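Local coordinates for protein hydroxyethylphosphonate dioxygenase (Streptomyces albus, PDB 6B9R) that probably catalyses the iron-dependent, oxygen-driven cleavage of 2-hydroxyethylphosphonate to hydroxymethylphosphonate, at residues Arg243-Ala248 and Arg294-Pro299; Phe154-Gly159 and Pro411-Met416. All coordinates share one frame; numbering follows the deposited sequence.

Contact 1 of 2, residues Arg243-Ala248 and Arg294-Pro299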
loop_
_atom_site.group_PDB
_atom_site.type_symbol
_atom_site.label_atom_id
_atom_site.label_comp_id
_atom_site.label_asym_id
_atom_site.label_seq_id
_atom_site.Cartn_x
_atom_site.Cartn_y
_atom_site.Cartn_z
ATOM N N ARG A 243 20.160 -6.468 -6.074
ATOM C CA ARG A 243 19.873 -7.782 -6.659
ATOM C C ARG A 243 18.385 -7.939 -6.960
ATOM O O ARG A 243 17.998 -8.520 -7.985
ATOM C CB ARG A 243 20.333 -8.909 -5.727
ATOM C CG ARG A 243 21.855 -9.024 -5.552
ATOM C CD ARG A 243 22.241 -10.342 -4.902
ATOM N NE ARG A 243 21.437 -10.669 -3.721
ATOM C CZ ARG A 243 21.738 -10.291 -2.477
ATOM N NH1 ARG A 243 22.816 -9.552 -2.244
ATOM N NH2 ARG A 243 20.963 -10.645 -1.464
ATOM N N SER A 244 17.532 -7.429 -6.073
ATOM C CA SER A 244 16.096 -7.592 -6.268
ATOM C C SER A 244 15.603 -6.828 -7.496
ATOM O O SER A 244 14.759 -7.335 -8.256
ATOM C CB SER A 244 15.348 -7.147 -5.009
ATOM O OG SER A 244 13.952 -7.350 -5.156
ATOM N N VAL A 245 16.104 -5.608 -7.710
ATOM C CA VAL A 245 15.683 -4.843 -8.882
ATOM C C VAL A 245 16.256 -5.461 -10.149
ATOM O O VAL A 245 15.590 -5.499 -11.192
ATOM C CB VAL A 245 16.075 -3.358 -8.730
ATOM C CG1 VAL A 245 15.622 -2.554 -9.946
ATOM C CG2 VAL A 245 15.439 -2.780 -7.465
ATOM N N MET A 246 17.488 -5.973 -10.083
ATOM C CA MET A 246 18.044 -6.674 -11.238
ATOM C C MET A 246 17.187 -7.879 -11.609
ATOM O O MET A 246 16.880 -8.095 -12.784
ATOM C CB MET A 246 19.486 -7.095 -10.965
ATOM C CG MET A 246 20.460 -5.933 -10.896
ATOM S SD MET A 246 22.123 -6.485 -10.453
ATOM C CE MET A 246 22.545 -7.460 -11.897
ATOM N N ALA A 247 16.789 -8.676 -10.613
ATOM C CA ALA A 247 15.919 -9.814 -10.895
ATOM C C ALA A 247 14.574 -9.360 -11.460
ATOM O O ALA A 247 14.004 -10.027 -12.332
ATOM C CB ALA A 247 15.721 -10.653 -9.634
ATOM N N ALA A 248 14.052 -8.227 -10.980
ATOM C CA ALA A 248 12.756 -7.750 -11.467
ATOM C C ALA A 248 12.823 -7.326 -12.928
ATOM O O ALA A 248 11.828 -7.430 -13.647
ATOM C CB ALA A 248 12.267 -6.580 -10.610
ATOM N N ARG A 294 15.556 6.607 -5.567
ATOM C CA ARG A 294 14.739 6.266 -4.406
ATOM C C ARG A 294 14.608 4.757 -4.226
ATOM O O ARG A 294 14.661 4.249 -3.100
ATOM C CB ARG A 294 13.361 6.920 -4.554
ATOM C CG ARG A 294 12.410 6.696 -3.393
ATOM C CD ARG A 294 11.064 7.414 -3.581
ATOM N NE ARG A 294 10.145 7.018 -2.514
ATOM C CZ ARG A 294 9.803 7.784 -1.477
ATOM N NH1 ARG A 294 8.987 7.304 -0.548
ATOM N NH2 ARG A 294 10.250 9.033 -1.372
ATOM N N GLU A 295 14.459 4.013 -5.326
ATOM C CA GLU A 295 14.157 2.593 -5.224
ATOM C C GLU A 295 15.369 1.724 -4.920
ATOM O O GLU A 295 15.184 0.541 -4.607
ATOM C CB GLU A 295 13.484 2.107 -6.519
ATOM C CG GLU A 295 12.160 2.803 -6.762
ATOM C CD GLU A 295 11.118 2.460 -5.693
ATOM O OE1 GLU A 295 11.196 1.363 -5.098
ATOM O OE2 GLU A 295 10.216 3.288 -5.452
ATOM N N LEU A 296 16.594 2.259 -4.999
ATOM C CA LEU A 296 17.794 1.503 -4.651
ATOM C C LEU A 296 18.279 1.791 -3.236
ATOM O O LEU A 296 19.266 1.189 -2.798
ATOM C CB LEU A 296 18.916 1.799 -5.648
ATOM C CG LEU A 296 18.643 1.445 -7.117
ATOM C CD1 LEU A 296 19.866 1.818 -7.979
ATOM C CD2 LEU A 296 18.313 -0.025 -7.295
ATOM N N LEU A 297 17.614 2.696 -2.520
ATOM C CA LEU A 297 17.964 3.044 -1.150
ATOM C C LEU A 297 17.093 2.252 -0.182
ATOM O O LEU A 297 15.905 2.044 -0.435
ATOM C CB LEU A 297 17.785 4.541 -0.905
ATOM C CG LEU A 297 18.727 5.470 -1.671
ATOM C CD1 LEU A 297 18.476 6.908 -1.235
ATOM C CD2 LEU A 297 20.177 5.078 -1.402
ATOM N N VAL A 298 17.688 1.806 0.918
ATOM C CA VAL A 298 17.016 0.970 1.904
ATOM C C VAL A 298 17.069 1.702 3.237
ATOM O O VAL A 298 18.140 2.159 3.635
ATOM C CB VAL A 298 17.663 -0.422 2.032
ATOM C CG1 VAL A 298 16.832 -1.319 2.940
ATOM C CG2 VAL A 298 17.836 -1.059 0.663
ATOM N N PRO A 299 15.963 1.837 3.955
ATOM C CA PRO A 299 16.029 2.510 5.249
ATOM C C PRO A 299 16.803 1.669 6.242
ATOM O O PRO A 299 16.839 0.439 6.157
ATOM C CB PRO A 299 14.559 2.647 5.658
ATOM C CG PRO A 299 13.904 1.497 4.991
ATOM C CD PRO A 299 14.604 1.362 3.661
#
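V245 and L296 touch through one methyl each, in a helical region that matches the Cro/C1-type helix-turn-helix family. V245 lies on helix 238-249. L296 lies in the segment 294-299, so the contact joins helix 238-249 to the loop between helix 279-288 and strand 307-310. The backbones stay well apart: the closest CA atoms, those of V245 and L296, are 7.9 Å from each other.

L296 can be followed outward from its CB. CB of L296 is still 6.0 Å from CG2 of V245 and does not touch it. At CG, placed opposite the carbonyl carbon (chi1 -61°), the side chain forks. CD1 continues the extended line of the chain (chi2 180°) and passes V245 by. CD2 is the branch that turns to the helix, and CD2 of L296 stops 4.0 Å from CG2 of V245. The two side chains cross at about a right angle, so they meet at their methyl ends and not along their lengths. Only 81 Å² is buried between the segments, and no hydrogen bond joins them.

The methyl pair is one piece of a larger apolar core, in which L282, L285 and A286 of helix 279-288 pack on L296 and L289 packs on V245. R294 forms a salt bridge to E295 of the second subunit, and the carbonyls of A247 and A248 accept hydrogen bonds from R418 and T343 of that subunit. E295 of the first chain comes near the helix through its backbone: O of E295 lies 4.4 Å from CG2 of V245.

Contact 2 of 2, residues Phe154-Gly159 and Pro411-Met416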
loop_
_atom_site.group_PDB
_atom_site.type_symbol
_atom_site.label_atom_id
_atom_site.label_comp_id
_atom_site.label_asym_id
_atom_site.label_seq_id
_atom_site.Cartn_x
_atom_site.Cartn_y
_atom_site.Cartn_z
ATOM N N PHE A 154 3.728 2.300 19.677
ATOM C CA PHE A 154 4.330 3.466 20.298
ATOM C C PHE A 154 3.731 3.588 21.685
ATOM O O PHE A 154 2.504 3.638 21.829
ATOM C CB PHE A 154 4.055 4.747 19.504
ATOM C CG PHE A 154 4.386 5.971 20.275
ATOM C CD1 PHE A 154 5.697 6.409 20.371
ATOM C CD2 PHE A 154 3.407 6.651 20.971
ATOM C CE1 PHE A 154 6.018 7.524 21.131
ATOM C CE2 PHE A 154 3.728 7.764 21.746
ATOM C CZ PHE A 154 5.039 8.205 21.816
ATOM N N THR A 155 4.583 3.648 22.702
ATOM C CA THR A 155 4.119 3.708 24.075
ATOM C C THR A 155 4.676 4.951 24.745
ATOM O O THR A 155 5.876 5.221 24.655
ATOM C CB THR A 155 4.536 2.457 24.848
ATOM O OG1 THR A 155 4.012 1.297 24.183
ATOM C CG2 THR A 155 3.980 2.508 26.252
ATOM N N TYR A 156 3.799 5.699 25.401
ATOM C CA TYR A 156 4.158 6.860 26.207
ATOM C C TYR A 156 3.916 6.536 27.675
ATOM O O TYR A 156 2.839 6.046 28.022
ATOM C CB TYR A 156 3.325 8.072 25.794
ATOM C CG TYR A 156 3.632 9.295 26.603
ATOM C CD1 TYR A 156 4.660 10.144 26.234
ATOM C CD2 TYR A 156 2.894 9.602 27.743
ATOM C CE1 TYR A 156 4.947 11.280 26.984
ATOM C CE2 TYR A 156 3.175 10.726 28.496
ATOM C CZ TYR A 156 4.205 11.559 28.114
ATOM O OH TYR A 156 4.476 12.680 28.865
ATOM N N PHE A 157 4.907 6.803 28.536
ATOM C CA PHE A 157 4.861 6.372 29.934
ATOM C C PHE A 157 4.458 7.510 30.871
ATOM O O PHE A 157 4.922 8.642 30.723
ATOM C CB PHE A 157 6.218 5.811 30.361
ATOM C CG PHE A 157 6.613 4.569 29.618
ATOM C CD1 PHE A 157 6.173 3.326 30.045
ATOM C CD2 PHE A 157 7.411 4.643 28.487
ATOM C CE1 PHE A 157 6.533 2.169 29.367
ATOM C CE2 PHE A 157 7.779 3.499 27.798
ATOM C CZ PHE A 157 7.333 2.251 28.232
ATOM N N VAL A 158 3.587 7.202 31.835
ATOM C CA VAL A 158 3.231 8.117 32.919
ATOM C C VAL A 158 3.510 7.405 34.237
ATOM O O VAL A 158 2.961 6.325 34.498
ATOM C CB VAL A 158 1.760 8.568 32.854
ATOM C CG1 VAL A 158 1.455 9.497 34.035
ATOM C CG2 VAL A 158 1.440 9.257 31.511
ATOM N N GLY A 159 4.353 8.009 35.075
ATOM C CA GLY A 159 4.638 7.451 36.372
ATOM C C GLY A 159 5.689 6.364 36.308
ATOM O O GLY A 159 6.293 6.113 35.258
ATOM N N PRO A 411 -0.941 27.160 29.836
ATOM C CA PRO A 411 -0.184 26.121 29.135
ATOM C C PRO A 411 -0.571 24.727 29.611
ATOM O O PRO A 411 -0.761 24.482 30.804
ATOM C CB PRO A 411 1.272 26.461 29.470
ATOM C CG PRO A 411 1.265 27.940 29.658
ATOM C CD PRO A 411 -0.070 28.255 30.304
ATOM N N THR A 412 -0.720 23.818 28.653
ATOM C CA THR A 412 -1.138 22.456 28.940
ATOM C C THR A 412 -0.535 21.548 27.881
ATOM O O THR A 412 -0.153 21.998 26.797
ATOM C CB THR A 412 -2.665 22.336 28.972
ATOM O OG1 THR A 412 -3.044 21.027 29.412
ATOM C CG2 THR A 412 -3.232 22.581 27.612
ATOM N N GLU A 413 -0.436 20.266 28.212
ATOM C CA GLU A 413 0.285 19.311 27.385
ATOM C C GLU A 413 -0.673 18.321 26.739
ATOM O O GLU A 413 -1.641 17.879 27.365
ATOM C CB GLU A 413 1.318 18.547 28.215
ATOM C CG GLU A 413 2.325 17.767 27.374
ATOM C CD GLU A 413 3.281 16.947 28.233
ATOM O OE1 GLU A 413 2.866 16.521 29.334
ATOM O OE2 GLU A 413 4.440 16.734 27.813
ATOM N N LEU A 414 -0.392 17.951 25.497
ATOM C CA LEU A 414 -1.084 16.829 24.890
ATOM C C LEU A 414 -0.083 15.914 24.206
ATOM O O LEU A 414 1.046 16.303 23.896
ATOM C CB LEU A 414 -2.178 17.284 23.904
ATOM C CG LEU A 414 -1.943 18.078 22.625
ATOM C CD1 LEU A 414 -1.280 17.236 21.528
ATOM C CD2 LEU A 414 -3.293 18.587 22.147
ATOM N N LEU A 415 -0.520 14.684 23.971
ATOM C CA LEU A 415 0.267 13.687 23.262
ATOM C C LEU A 415 -0.250 13.613 21.832
ATOM O O LEU A 415 -1.465 13.571 21.619
ATOM C CB LEU A 415 0.145 12.328 23.956
ATOM C CG LEU A 415 0.862 11.115 23.357
ATOM C CD1 LEU A 415 2.359 11.344 23.293
ATOM C CD2 LEU A 415 0.523 9.882 24.197
ATOM N N MET A 416 0.664 13.607 20.857
ATOM C CA MET A 416 0.300 13.561 19.442
ATOM C C MET A 416 1.041 12.416 18.765
ATOM O O MET A 416 2.274 12.330 18.840
ATOM C CB MET A 416 0.616 14.895 18.740
ATOM C CG MET A 416 0.523 14.878 17.205
ATOM S SD MET A 416 1.085 16.446 16.466
ATOM C CE MET A 416 -0.350 17.486 16.672
HETATM O O HOH W 1 3.197 14.170 30.745
HETATM O O HOH W 2 6.089 14.496 28.071
#
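Two antiparallel beta sheets meet where F154 and Y156 of strand 152-158 face E413 and L415 of strand 412-419. The strands belong to different sheets and do not pair. Their short segments run nearly antiparallel, at 158°, and come no closer than 9.9 Å between axes. Side chains, and farther out two waters, bridge the distance.

L415 enters between the two aromatic residues. Its CG stands opposite its own backbone N (chi1 178°), which carries both methyls toward the other sheet. CD2 of L415 rests on the root of Y156, 3.7 Å from CB of Y156. CD1 of L415 meets the ring of Y156 obliquely, 3.9 Å from CD1 of Y156. The same methyl, CD1 of L415, also lies at the edge of the F154 ring, 4.1 Å from CE2 of F154.

The arrangement is consistent with two cupin-type halves packed sheet against sheet. Strand 152-158 carries the iron ligand Q153, whose NE2 is hydrogen-bonded to OG1 of T155. F154 is the next residue along the strand after that ligand.

Farther out, Y156 and E413 approach from opposite directions, with ring and carboxylate planes 90° apart. Two waters join them. One lies 2.7 Å from OH of Y156 and donates to OE1 of E413. The other lies 2.6 Å from OH of Y156 and donates to OE2 of E413. Both sit at the ring edge, in its plane. A phenylalanine in place of Y156 would probably leave both waters without their hydroxyl partner and E413 without its link to this strand. L333 and L204 also pack on L415.

In the fold
From the N terminus, strand 86-89 of the second sheet comes early. Contact 2 opens at 154-159, on strand 152-158, which also bears the iron ligand Q153. The chain adds strand 202-208 to the same sheet and enters the helical region. Contact 1 opens at 243-248 and closes at 294-299, a short loop of mostly helix. Strand 307-310 returns to the edge of the first sheet. The chain then adds the remaining strands of the second sheet, among them 412-419, where 411-416 closes contact 2. The short loop falls wholly within the long one, without crossing. Contact 1 joins helix 238-249 to the segment after helix 279-288; contact 2 ties sheet to sheet. Their centres are 38 Å apart.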